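Local atomic coordinates of precorrin-6Y C5,15-methyltransferase (Decarboxylating) (Geobacter metallireducens, PDB entry 3E05), a protein that probably uses, as the C-terminal domain of a longer enzyme, S-adenosylmethionine in methylating and decarboxylating precorrin-6Y for adenosylcobalamin biosynthesis. Residues V112-S117 and E123-V128; G119-I124 and V152-D157; F68-N73 and D104-P109; R29-S34 and V187-A192. One frame throughout, in Å; residues are numbered along the deposited sequence.

Contacts 1, 3 and 4 bring something up to the central mixed sheet of a class I methyltransferase domain, and contact 2 joins two helices packed on it. Contacts 1 and 4 are buried and rest on opposite faces of the sheet; Phe-113 of strand 111-114 reaches the face of contact 4, its CE1 3.5 Å from Thr-32 CG2. Contact 2 lies at the surface and shares helix 121-131 with contact 1; Phe-154 and Leu-155 also touch Ile-125. Contact 3 is partly buried, its centre about 20 Å from that of contact 4. Chemistry follows place: branched aliphatic groups meet in contacts 1 and 4, a phenylalanine ring with two leucines and a proline in contact 3, and a glutamate chain over a ring in contact 2.

Contact 1 (V112-S117 and E123-V128); sequences VFIGGS and EIIDAV
Val-112 and Val-128 meet tip to tip where strand 111-114 is covered by helix 121-131, the first half of the beta-alpha-beta unit completed by strand 137-142. The segment axes run 179° apart, and their separation of 11.0 Å leaves room for one interlayer of branched aliphatic side chains. Val-112 can be followed outward. Its CB already lies 4.1 Å from Val-128 CG1. Beyond CB the two methyls divide the work: CG1, held anti to the backbone N (chi1 175°), approaches Val-128 CG2 at 4.0 Å, while CG2 comes to 3.8 Å from Val-128 CG1. Each methyl of one valine therefore has a methyl of the other as its counterpart, consistent with close packing at this end of the contact.

Two residues on, Ile-114 sends its side chain past that of Ile-124 in the opposite direction. Its terminal CD1 rests 4.0 Å from Ile-124 CG2 and more distantly approaches Ile-125. No hydrogen bond crosses between the segments, since the strand spends its backbone on neighbouring strands: Val-112 and Ile-114 pair with strand 137-142, and Phe-113 with Trp-45 and Ile-47. Ile-47 also touches Ile-124, closing the interlayer from the strand 43-47 side.

Past the strand end, the chain bends through Gly-115 and Gly-116 and brings Ser-117 beside Ile-124. Ile-124 extends its longer branch into this bend: CD1 lies 3.8 Å from Ser-117 CA and 3.6 Å from the backbone oxygen of Ser-117.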
loop_
_atom_site.group_PDB
_atom_site.type_symbol
_atom_site.label_atom_id
_atom_site.label_comp_id
_atom_site.label_asym_id
_atom_site.label_seq_id
_atom_site.Cartn_x
_atom_site.Cartn_y
_atom_site.Cartn_z
ATOM N N VAL D 112 8.726 -24.571 -8.691
ATOM C CA VAL D 112 7.355 -24.888 -8.367
ATOM C C VAL D 112 6.645 -23.627 -7.916
ATOM O O VAL D 112 7.145 -22.921 -7.035
ATOM C CB VAL D 112 7.234 -25.972 -7.276
ATOM C CG1 VAL D 112 5.783 -26.176 -6.908
ATOM C CG2 VAL D 112 7.818 -27.298 -7.759
ATOM N N PHE D 113 5.528 -23.339 -8.566
ATOM C CA PHE D 113 4.609 -22.299 -8.124
ATOM C C PHE D 113 3.398 -22.983 -7.520
ATOM O O PHE D 113 2.821 -23.891 -8.114
ATOM C CB PHE D 113 4.188 -21.356 -9.255
ATOM C CG PHE D 113 3.156 -20.338 -8.825
ATOM C CD1 PHE D 113 3.470 -19.391 -7.836
ATOM C CD2 PHE D 113 1.862 -20.353 -9.357
ATOM C CE1 PHE D 113 2.501 -18.436 -7.408
ATOM C CE2 PHE D 113 0.904 -19.404 -8.942
ATOM C CZ PHE D 113 1.238 -18.441 -7.962
ATOM N N ILE D 114 3.049 -22.584 -6.301
ATOM C CA ILE D 114 1.852 -23.080 -5.657
ATOM C C ILE D 114 0.805 -21.959 -5.606
ATOM O O ILE D 114 0.907 -21.028 -4.787
ATOM C CB ILE D 114 2.174 -23.626 -4.238
ATOM C CG1 ILE D 114 3.251 -24.723 -4.324
ATOM C CG2 ILE D 114 0.918 -24.123 -3.550
ATOM C CD1 ILE D 114 3.967 -25.004 -3.022
ATOM N N GLY D 115 -0.171 -22.039 -6.503
ATOM C CA GLY D 115 -1.258 -21.047 -6.611
ATOM C C GLY D 115 -2.521 -21.447 -5.849
ATOM O O GLY D 115 -3.393 -20.610 -5.590
ATOM N N GLY D 116 -2.628 -22.731 -5.511
ATOM C CA GLY D 116 -3.790 -23.252 -4.776
ATOM C C GLY D 116 -3.460 -24.602 -4.179
ATOM O O GLY D 116 -2.891 -25.461 -4.859
ATOM N N SER D 117 -3.822 -24.788 -2.909
ATOM C CA SER D 117 -3.464 -25.998 -2.159
ATOM C C SER D 117 -4.623 -26.936 -1.872
ATOM O O SER D 117 -4.401 -28.102 -1.553
ATOM C CB SER D 117 -2.791 -25.625 -0.847
ATOM O OG SER D 117 -1.479 -25.165 -1.094
ATOM N N GLU D 123 1.203 -31.141 3.007
ATOM C CA GLU D 123 1.437 -32.334 2.219
ATOM C C GLU D 123 2.048 -31.988 0.864
ATOM O O GLU D 123 2.910 -32.718 0.366
ATOM C CB GLU D 123 0.136 -33.124 2.058
ATOM C CG GLU D 123 -0.407 -33.676 3.379
ATOM C CD GLU D 123 -1.405 -32.755 4.097
ATOM O OE1 GLU D 123 -1.551 -31.563 3.730
ATOM O OE2 GLU D 123 -2.054 -33.239 5.050
ATOM N N ILE D 124 1.627 -30.861 0.286
ATOM C CA ILE D 124 2.199 -30.383 -0.976
ATOM C C ILE D 124 3.651 -29.936 -0.809
ATOM O O ILE D 124 4.498 -30.298 -1.630
ATOM C CB ILE D 124 1.339 -29.271 -1.632
ATOM C CG1 ILE D 124 0.076 -29.872 -2.241
ATOM C CG2 ILE D 124 2.133 -28.511 -2.724
ATOM C CD1 ILE D 124 -1.010 -28.847 -2.565
ATOM N N ILE D 125 3.937 -29.161 0.243
ATOM C CA ILE D 125 5.294 -28.672 0.491
ATOM C C ILE D 125 6.253 -29.842 0.745
ATOM O O ILE D 125 7.347 -29.882 0.180
ATOM C CB ILE D 125 5.343 -27.556 1.588
ATOM C CG1 ILE D 125 4.817 -26.236 0.991
ATOM C CG2 ILE D 125 6.766 -27.324 2.099
ATOM C CD1 ILE D 125 4.605 -25.108 2.000
ATOM N N ASP D 126 5.813 -30.810 1.552
ATOM C CA ASP D 126 6.591 -32.026 1.813
ATOM C C ASP D 126 6.924 -32.780 0.533
ATOM O O ASP D 126 8.083 -33.130 0.308
ATOM C CB ASP D 126 5.847 -32.951 2.777
ATOM C CG ASP D 126 5.934 -32.486 4.210
ATOM O OD1 ASP D 126 5.743 -33.322 5.111
ATOM O OD2 ASP D 126 6.186 -31.284 4.440
ATOM N N ALA D 127 5.903 -32.998 -0.300
ATOM C CA ALA D 127 6.054 -33.706 -1.568
ATOM C C ALA D 127 6.968 -32.962 -2.547
ATOM O O ALA D 127 7.839 -33.577 -3.163
ATOM C CB ALA D 127 4.701 -33.982 -2.183
ATOM N N VAL D 128 6.782 -31.644 -2.660
ATOM C CA VAL D 128 7.644 -30.777 -3.480
ATOM C C VAL D 128 9.101 -30.762 -3.012
ATOM O O VAL D 128 10.017 -30.831 -3.838
ATOM C CB VAL D 128 7.107 -29.302 -3.534
ATOM C CG1 VAL D 128 8.157 -28.368 -4.100
ATOM C CG2 VAL D 128 5.856 -29.226 -4.367
#

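Contact 2 (G119-I124 and V152-D157); sequences GMLEEI and VEFLED
Ile-124 N donates to Met-120 O at 2.9 Å, closing the first turn of helix 121-131, the turn from which Leu-121 and Glu-122 reach Phe-154. Met-120 sits at the N-cap position. No hydrogen bond links the two segments; the evidence for the contact is the geometry of one ring.

Glu-122 lays its chain over a face of Phe-154: CG stands 3.5 Å from the ring centroid and only 6° off the normal, a CH-pi contact. CB is over the same face, 3.6 Å from Phe-154 CE2. With CG turned anti to the backbone N (chi1 -157°) and the chain extended beyond it, the carboxylate continues across the ring, its plane 18° from the ring plane. Leu-121 arrives differently, at the edge, with CG 4.2 Å from Phe-154 CD2.

On the solvent side, Glu-122 OE2 is 6.2 Å from Asp-157 OD2, so the like charges may repel weakly without touching. Replacing Phe-154 by an alanine would probably leave the Glu-122 chain without its platform, free to swing, and open a gap beside Leu-121.

Inward, Leu-121 and Leu-155 both touch Leu-140 of strand 137-142. Helices 121-131 and 145-157 thus lie side by side on one face of the sheet, as neighbouring helices do in the alpha-beta sandwich of class I methyltransferases.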
loop_
_atom_site.group_PDB
_atom_site.type_symbol
_atom_site.label_atom_id
_atom_site.label_comp_id
_atom_site.label_asym_id
_atom_site.label_seq_id
_atom_site.Cartn_x
_atom_site.Cartn_y
_atom_site.Cartn_z
ATOM N N GLY D 119 -6.554 -27.240 0.736
ATOM C CA GLY D 119 -6.453 -27.798 2.084
ATOM C C GLY D 119 -5.285 -28.746 2.291
ATOM O O GLY D 119 -5.168 -29.355 3.353
ATOM N N MET D 120 -4.408 -28.861 1.292
ATOM C CA MET D 120 -3.301 -29.824 1.332
ATOM C C MET D 120 -1.914 -29.175 1.337
ATOM O O MET D 120 -0.975 -29.733 0.771
ATOM C CB MET D 120 -3.406 -30.827 0.163
ATOM C CG MET D 120 -4.690 -31.668 0.127
ATOM S SD MET D 120 -4.984 -32.607 1.639
ATOM C CE MET D 120 -3.742 -33.880 1.497
ATOM N N LEU D 121 -1.782 -28.025 1.998
ATOM C CA LEU D 121 -0.540 -27.236 1.949
ATOM C C LEU D 121 0.711 -27.957 2.477
ATOM O O LEU D 121 1.729 -27.998 1.788
ATOM C CB LEU D 121 -0.706 -25.860 2.625
ATOM C CG LEU D 121 0.532 -24.939 2.593
ATOM C CD1 LEU D 121 0.940 -24.607 1.165
ATOM C CD2 LEU D 121 0.339 -23.663 3.437
ATOM N N GLU D 122 0.623 -28.515 3.686
ATOM C CA GLU D 122 1.759 -29.193 4.307
ATOM C C GLU D 122 2.193 -30.394 3.474
ATOM O O GLU D 122 3.388 -30.624 3.255
ATOM C CB GLU D 122 1.409 -29.643 5.731
ATOM C CG GLU D 122 2.640 -29.828 6.608
ATOM C CD GLU D 122 2.333 -30.418 7.969
ATOM O OE1 GLU D 122 1.174 -30.333 8.439
ATOM O OE2 GLU D 122 3.269 -30.973 8.573
ATOM N N GLU D 123 1.203 -31.141 3.007
ATOM C CA GLU D 123 1.437 -32.334 2.219
ATOM C C GLU D 123 2.048 -31.988 0.864
ATOM O O GLU D 123 2.910 -32.718 0.366
ATOM C CB GLU D 123 0.136 -33.124 2.058
ATOM C CG GLU D 123 -0.407 -33.676 3.379
ATOM C CD GLU D 123 -1.405 -32.755 4.097
ATOM O OE1 GLU D 123 -1.551 -31.563 3.730
ATOM O OE2 GLU D 123 -2.054 -33.239 5.050
ATOM N N ILE D 124 1.627 -30.861 0.286
ATOM C CA ILE D 124 2.199 -30.383 -0.976
ATOM C C ILE D 124 3.651 -29.936 -0.809
ATOM O O ILE D 124 4.498 -30.298 -1.630
ATOM C CB ILE D 124 1.339 -29.271 -1.632
ATOM C CG1 ILE D 124 0.076 -29.872 -2.241
ATOM C CG2 ILE D 124 2.133 -28.511 -2.724
ATOM C CD1 ILE D 124 -1.010 -28.847 -2.565
ATOM N N VAL D 152 5.171 -20.176 5.422
ATOM C CA VAL D 152 6.469 -19.783 5.959
ATOM C C VAL D 152 6.986 -20.812 6.978
ATOM O O VAL D 152 8.160 -21.180 6.943
ATOM C CB VAL D 152 6.456 -18.323 6.516
ATOM C CG1 VAL D 152 7.797 -17.951 7.110
ATOM C CG2 VAL D 152 6.125 -17.359 5.388
ATOM N N GLU D 153 6.093 -21.295 7.840
ATOM C CA GLU D 153 6.423 -22.292 8.860
ATOM C C GLU D 153 6.940 -23.614 8.264
ATOM O O GLU D 153 7.972 -24.122 8.696
ATOM C CB GLU D 153 5.209 -22.544 9.763
ATOM C CG GLU D 153 5.483 -23.469 10.954
ATOM C CD GLU D 153 4.215 -23.982 11.623
ATOM O OE1 GLU D 153 3.217 -23.230 11.708
ATOM O OE2 GLU D 153 4.222 -25.145 12.076
ATOM N N PHE D 154 6.233 -24.150 7.274
ATOM C CA PHE D 154 6.607 -25.435 6.648
ATOM C C PHE D 154 7.886 -25.368 5.826
ATOM O O PHE D 154 8.702 -26.283 5.870
ATOM C CB PHE D 154 5.471 -26.006 5.793
ATOM C CG PHE D 154 4.173 -26.183 6.532
ATOM C CD1 PHE D 154 4.154 -26.545 7.883
ATOM C CD2 PHE D 154 2.960 -26.005 5.868
ATOM C CE1 PHE D 154 2.952 -26.695 8.562
ATOM C CE2 PHE D 154 1.750 -26.168 6.537
ATOM C CZ PHE D 154 1.745 -26.512 7.889
ATOM N N LEU D 155 8.057 -24.284 5.081
ATOM C CA LEU D 155 9.260 -24.079 4.279
ATOM C C LEU D 155 10.500 -23.852 5.142
ATOM O O LEU D 155 11.588 -24.321 4.806
ATOM C CB LEU D 155 9.072 -22.902 3.308
ATOM C CG LEU D 155 8.100 -23.080 2.131
ATOM C CD1 LEU D 155 7.721 -21.722 1.599
ATOM C CD2 LEU D 155 8.667 -23.960 1.013
ATOM N N GLU D 156 10.341 -23.136 6.252
ATOM C CA GLU D 156 11.453 -22.955 7.187
ATOM C C GLU D 156 11.827 -24.230 7.947
ATOM O O GLU D 156 12.996 -24.418 8.304
ATOM C CB GLU D 156 11.188 -21.793 8.131
ATOM C CG GLU D 156 11.373 -20.443 7.437
ATOM C CD GLU D 156 11.329 -19.277 8.388
ATOM O OE1 GLU D 156 10.752 -19.426 9.490
ATOM O OE2 GLU D 156 11.870 -18.210 8.026
ATOM N N ASP D 157 10.837 -25.094 8.171
ATOM C CA ASP D 157 11.048 -26.424 8.751
ATOM C C ASP D 157 11.934 -27.305 7.881
ATOM O O ASP D 157 12.677 -28.148 8.401
ATOM C CB ASP D 157 9.716 -27.151 8.963
ATOM C CG ASP D 157 8.971 -26.675 10.188
ATOM O OD1 ASP D 157 9.536 -25.869 10.962
ATOM O OD2 ASP D 157 7.809 -27.109 10.367
#

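Contact 3 (F68-N73 and D104-P109); sequences FALERN and DDLPDP
Leu-106 is the first residue of the 104-109 loop to touch strand 66-71, and its two methyls take different partners. CD1 meets Leu-70 CD1 at 3.6 Å; CD2 comes to 3.8 Å from Phe-68 CD1 and sits obliquely to the ring. The fork faces the strand because CG is anti to the carbonyl carbon (chi1 -51°), and the leucine slides past both strand side chains in the opposite direction.

Pro-107 follows, coming against the far end of the same ring. Its CG lies 3.6 Å from Phe-68 CE2 and its CD 3.7 Å from Phe-68 CZ, an oblique approach. Replacing Phe-68 by an alanine would probably leave Pro-107 without its partner on strand 66-71 and open a gap beside Leu-106 CD2.

In the Rossmann-like sheet, this loop links strand 92-96, at one margin, to strand 111-114 and so crosses over strands 66-71 and 43-47.

Farther along, Asp-108 forms a salt bridge through OD1 with Arg-131 NH2, the nitrogen that is also hydrogen-bonded to Leu-106 O. Pro-109 then packs on Trp-45 of strand 43-47, whose NE1 is hydrogen-bonded to Pro-107 O. On segment 68-73, away from the loop, Glu-71 OE2 takes Asn-73 N on its anti lone pair at 2.9 Å (N-H...O 163°).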
loop_
_atom_site.group_PDB
_atom_site.type_symbol
_atom_site.label_atom_id
_atom_site.label_comp_id
_atom_site.label_asym_id
_atom_site.label_seq_id
_atom_site.Cartn_x
_atom_site.Cartn_y
_atom_site.Cartn_z
ATOM N N PHE D 68 4.073 -28.059 -16.128
ATOM C CA PHE D 68 2.986 -28.963 -15.783
ATOM C C PHE D 68 2.028 -28.252 -14.841
ATOM O O PHE D 68 2.413 -27.857 -13.734
ATOM C CB PHE D 68 3.547 -30.251 -15.173
ATOM C CG PHE D 68 4.472 -30.989 -16.107
ATOM C CD1 PHE D 68 3.958 -31.910 -17.022
ATOM C CD2 PHE D 68 5.845 -30.745 -16.092
ATOM C CE1 PHE D 68 4.799 -32.580 -17.912
ATOM C CE2 PHE D 68 6.690 -31.405 -16.976
ATOM C CZ PHE D 68 6.161 -32.327 -17.890
ATOM N N ALA D 69 0.802 -28.075 -15.318
ATOM C CA ALA D 69 -0.231 -27.301 -14.644
ATOM C C ALA D 69 -1.285 -28.226 -14.057
ATOM O O ALA D 69 -2.073 -28.845 -14.795
ATOM C CB ALA D 69 -0.862 -26.319 -15.631
ATOM N N LEU D 70 -1.285 -28.319 -12.727
ATOM C CA LEU D 70 -2.169 -29.215 -11.995
ATOM C C LEU D 70 -3.391 -28.486 -11.463
ATOM O O LEU D 70 -3.266 -27.450 -10.794
ATOM C CB LEU D 70 -1.428 -29.889 -10.842
ATOM C CG LEU D 70 -0.669 -31.170 -11.177
ATOM C CD1 LEU D 70 0.672 -30.851 -11.793
ATOM C CD2 LEU D 70 -0.481 -31.984 -9.914
ATOM N N GLU D 71 -4.571 -29.038 -11.745
ATOM C CA GLU D 71 -5.831 -28.436 -11.315
ATOM C C GLU D 71 -6.888 -29.498 -11.033
ATOM O O GLU D 71 -7.090 -30.408 -11.840
ATOM C CB GLU D 71 -6.316 -27.424 -12.359
ATOM C CG GLU D 71 -7.665 -26.739 -12.073
ATOM C CD GLU D 71 -7.701 -26.031 -10.730
ATOM O OE1 GLU D 71 -6.868 -25.139 -10.490
ATOM O OE2 GLU D 71 -8.564 -26.383 -9.902
ATOM N N ARG D 72 -7.540 -29.377 -9.876
ATOM C CA ARG D 72 -8.557 -30.338 -9.430
ATOM C C ARG D 72 -9.991 -29.991 -9.869
ATOM O O ARG D 72 -10.805 -30.883 -10.087
ATOM C CB ARG D 72 -8.488 -30.524 -7.898
ATOM C CG ARG D 72 -8.969 -29.317 -7.085
ATOM C CD ARG D 72 -8.552 -29.409 -5.631
ATOM N NE ARG D 72 -9.399 -28.620 -4.737
ATOM C CZ ARG D 72 -9.211 -27.334 -4.450
ATOM N NH1 ARG D 72 -8.195 -26.661 -4.983
ATOM N NH2 ARG D 72 -10.043 -26.717 -3.621
ATOM N N ASN D 73 -10.289 -28.701 -10.000
ATOM C CA ASN D 73 -11.646 -28.234 -10.293
ATOM C C ASN D 73 -12.019 -28.344 -11.781
ATOM O O ASN D 73 -11.373 -27.718 -12.619
ATOM C CB ASN D 73 -11.813 -26.794 -9.782
ATOM C CG ASN D 73 -13.266 -26.330 -9.738
ATOM O OD1 ASN D 73 -13.992 -26.376 -10.733
ATOM N ND2 ASN D 73 -13.684 -25.845 -8.578
ATOM N N ASP D 104 3.677 -37.774 -8.911
ATOM C CA ASP D 104 4.602 -38.900 -9.083
ATOM C C ASP D 104 5.010 -39.150 -10.534
ATOM O O ASP D 104 6.169 -39.446 -10.806
ATOM C CB ASP D 104 4.031 -40.169 -8.442
ATOM C CG ASP D 104 3.829 -40.023 -6.943
ATOM O OD1 ASP D 104 4.715 -39.451 -6.270
ATOM O OD2 ASP D 104 2.777 -40.478 -6.440
ATOM N N ASP D 105 4.065 -39.000 -11.457
ATOM C CA ASP D 105 4.321 -39.228 -12.882
ATOM C C ASP D 105 5.060 -38.076 -13.574
ATOM O O ASP D 105 5.534 -38.230 -14.710
ATOM C CB ASP D 105 3.007 -39.520 -13.617
ATOM C CG ASP D 105 2.493 -40.936 -13.374
ATOM O OD1 ASP D 105 2.810 -41.532 -12.316
ATOM O OD2 ASP D 105 1.761 -41.454 -14.246
ATOM N N LEU D 106 5.155 -36.933 -12.892
ATOM C CA LEU D 106 5.833 -35.752 -13.424
ATOM C C LEU D 106 7.347 -35.863 -13.263
ATOM O O LEU D 106 7.816 -36.514 -12.327
ATOM C CB LEU D 106 5.324 -34.494 -12.705
ATOM C CG LEU D 106 3.819 -34.249 -12.596
ATOM C CD1 LEU D 106 3.590 -33.019 -11.738
ATOM C CD2 LEU D 106 3.166 -34.069 -13.950
ATOM N N PRO D 107 8.123 -35.232 -14.171
ATOM C CA PRO D 107 9.560 -35.137 -13.921
ATOM C C PRO D 107 9.851 -34.214 -12.747
ATOM O O PRO D 107 9.027 -33.339 -12.432
ATOM C CB PRO D 107 10.122 -34.535 -15.212
ATOM C CG PRO D 107 8.999 -34.012 -15.952
ATOM C CD PRO D 107 7.736 -34.618 -15.455
ATOM N N ASP D 108 10.999 -34.433 -12.104
ATOM C CA ASP D 108 11.472 -33.581 -11.015
ATOM C C ASP D 108 11.529 -32.111 -11.428
ATOM O O ASP D 108 11.955 -31.787 -12.542
ATOM C CB ASP D 108 12.830 -34.049 -10.504
ATOM C CG ASP D 108 12.773 -35.440 -9.900
ATOM O OD1 ASP D 108 11.725 -36.106 -10.019
ATOM O OD2 ASP D 108 13.780 -35.869 -9.304
ATOM N N PRO D 109 11.042 -31.227 -10.545
ATOM C CA PRO D 109 10.934 -29.815 -10.898
ATOM C C PRO D 109 12.154 -28.984 -10.495
ATOM O O PRO D 109 12.792 -29.243 -9.470
ATOM C CB PRO D 109 9.703 -29.377 -10.118
ATOM C CG PRO D 109 9.752 -30.223 -8.841
ATOM C CD PRO D 109 10.534 -31.491 -9.180
#

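Contact 4 (R29-S34 and V187-A192); sequences RAVTLS and VYIITA
Val-31 and Ile-189 make the tight half of this contact, their side chains crossing obliquely. Ile-189 CD1 is the atom that reaches: it lies 3.6 Å from Val-31 CG1 and 3.8 Å from Val-31 CB. Its position follows from CG1 standing anti to the carbonyl carbon (chi1 -59°) and the chain then running out extended (chi2 168°), which carries the methyl to the helix.

Strand 180-193 is the antiparallel strand inserted between strands 137-142 and 161-173, the order that marks class I methyltransferases, and helix 26-35 covers the sheet face opposite helix 121-131.

The looser half is at Thr-32. Its OG1 comes no nearer than 3.9 Å to Ile-189 CD1 and 4.2 Å to Ile-189 CG1, a plain van der Waals approach; the hydroxyl finds its polar partners elsewhere, Val-28 O in its own helix and Asn-141 OD1. All three touching residues are buried, so the looser side faces protein rather than solvent. Outward from the tight half, Val-31 packs against Val-31 of a second subunit, while behind the strand Tyr-188 OH is hydrogen-bonded to Tyr-188 OH of a third subunit.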
loop_
_atom_site.group_PDB
_atom_site.type_symbol
_atom_site.label_atom_id
_atom_site.label_comp_id
_atom_site.label_asym_id
_atom_site.label_seq_id
_atom_site.Cartn_x
_atom_site.Cartn_y
_atom_site.Cartn_z
ATOM N N ARG D 29 1.373 -11.299 -11.239
ATOM C CA ARG D 29 1.883 -12.366 -12.095
ATOM C C ARG D 29 3.326 -12.082 -12.526
ATOM O O ARG D 29 4.161 -12.941 -12.438
ATOM C CB ARG D 29 0.988 -12.526 -13.326
ATOM C CG ARG D 29 1.172 -13.831 -14.088
ATOM C CD ARG D 29 0.335 -13.802 -15.369
ATOM N NE ARG D 29 -1.065 -13.461 -15.114
ATOM C CZ ARG D 29 -1.806 -12.670 -15.893
ATOM N NH1 ARG D 29 -1.292 -12.125 -16.987
ATOM N NH2 ARG D 29 -3.070 -12.407 -15.574
ATOM N N ALA D 30 3.585 -10.872 -13.012
ATOM C CA ALA D 30 4.934 -10.456 -13.427
ATOM C C ALA D 30 5.931 -10.580 -12.275
ATOM O O ALA D 30 6.987 -11.176 -12.442
ATOM C CB ALA D 30 4.921 -9.039 -13.963
ATOM N N VAL D 31 5.575 -10.056 -11.095
ATOM C CA VAL D 31 6.450 -10.179 -9.911
ATOM C C VAL D 31 6.684 -11.662 -9.543
ATOM O O VAL D 31 7.807 -12.056 -9.223
ATOM C CB VAL D 31 5.857 -9.435 -8.671
ATOM C CG1 VAL D 31 6.839 -9.476 -7.497
ATOM C CG2 VAL D 31 5.519 -7.982 -9.018
ATOM N N THR D 32 5.632 -12.463 -9.629
ATOM C CA THR D 32 5.708 -13.923 -9.341
ATOM C C THR D 32 6.719 -14.618 -10.276
ATOM O O THR D 32 7.604 -15.359 -9.815
ATOM C CB THR D 32 4.313 -14.567 -9.451
ATOM O OG1 THR D 32 3.454 -14.014 -8.457
ATOM C CG2 THR D 32 4.346 -16.091 -9.279
ATOM N N LEU D 33 6.615 -14.325 -11.567
ATOM C CA LEU D 33 7.533 -14.868 -12.591
ATOM C C LEU D 33 8.974 -14.425 -12.366
ATOM O O LEU D 33 9.882 -15.231 -12.477
ATOM C CB LEU D 33 7.053 -14.464 -13.982
ATOM C CG LEU D 33 5.752 -15.155 -14.408
ATOM C CD1 LEU D 33 5.142 -14.402 -15.546
ATOM C CD2 LEU D 33 5.954 -16.638 -14.713
ATOM N N SER D 34 9.162 -13.146 -12.017
ATOM C CA SER D 34 10.440 -12.610 -11.546
ATOM C C SER D 34 11.015 -13.414 -10.376
ATOM O O SER D 34 12.164 -13.848 -10.427
ATOM C CB SER D 34 10.267 -11.141 -11.122
ATOM O OG SER D 34 11.473 -10.423 -11.233
ATOM N N VAL D 187 -1.363 -9.155 -2.151
ATOM C CA VAL D 187 -0.901 -10.530 -2.330
ATOM C C VAL D 187 0.462 -10.692 -1.682
ATOM O O VAL D 187 1.364 -9.861 -1.842
ATOM C CB VAL D 187 -0.868 -10.993 -3.843
ATOM C CG1 VAL D 187 -0.474 -12.471 -3.961
ATOM C CG2 VAL D 187 -2.214 -10.771 -4.539
ATOM N N TYR D 188 0.612 -11.772 -0.924
ATOM C CA TYR D 188 1.891 -12.078 -0.323
ATOM C C TYR D 188 2.604 -13.086 -1.213
ATOM O O TYR D 188 2.139 -14.212 -1.351
ATOM C CB TYR D 188 1.676 -12.685 1.071
ATOM C CG TYR D 188 1.136 -11.676 2.058
ATOM C CD1 TYR D 188 2.015 -10.900 2.821
ATOM C CD2 TYR D 188 -0.238 -11.463 2.194
ATOM C CE1 TYR D 188 1.528 -9.965 3.761
ATOM C CE2 TYR D 188 -0.735 -10.504 3.098
ATOM C CZ TYR D 188 0.156 -9.771 3.880
ATOM O OH TYR D 188 -0.326 -8.820 4.760
ATOM N N ILE D 189 3.697 -12.645 -1.838
ATOM C CA ILE D 189 4.501 -13.514 -2.693
ATOM C C ILE D 189 5.646 -14.087 -1.863
ATOM O O ILE D 189 6.571 -13.381 -1.455
ATOM C CB ILE D 189 5.016 -12.756 -3.937
ATOM C CG1 ILE D 189 3.815 -12.218 -4.731
ATOM C CG2 ILE D 189 5.937 -13.644 -4.784
ATOM C CD1 ILE D 189 4.154 -11.220 -5.805
ATOM N N ILE D 190 5.567 -15.397 -1.641
ATOM C CA ILE D 190 6.534 -16.114 -0.806
ATOM C C ILE D 190 7.518 -16.868 -1.697
ATOM O O ILE D 190 7.098 -17.699 -2.497
ATOM C CB ILE D 190 5.800 -17.107 0.121
ATOM C CG1 ILE D 190 4.736 -16.377 0.943
ATOM C CG2 ILE D 190 6.799 -17.854 1.023
ATOM C CD1 ILE D 190 3.717 -17.272 1.605
ATOM N N THR D 191 8.806 -16.560 -1.560
ATOM C CA THR D 191 9.876 -17.202 -2.318
ATOM C C THR D 191 10.796 -17.987 -1.393
ATOM O O THR D 191 11.271 -17.471 -0.388
ATOM C CB THR D 191 10.651 -16.173 -3.148
ATOM O OG1 THR D 191 9.712 -15.400 -3.904
ATOM C CG2 THR D 191 11.627 -16.867 -4.125
ATOM N N ALA D 192 11.042 -19.247 -1.748
ATOM C CA ALA D 192 11.838 -20.138 -0.915
ATOM C C ALA D 192 12.868 -20.872 -1.754
ATOM O O ALA D 192 12.559 -21.378 -2.835
ATOM C CB ALA D 192 10.947 -21.113 -0.190
#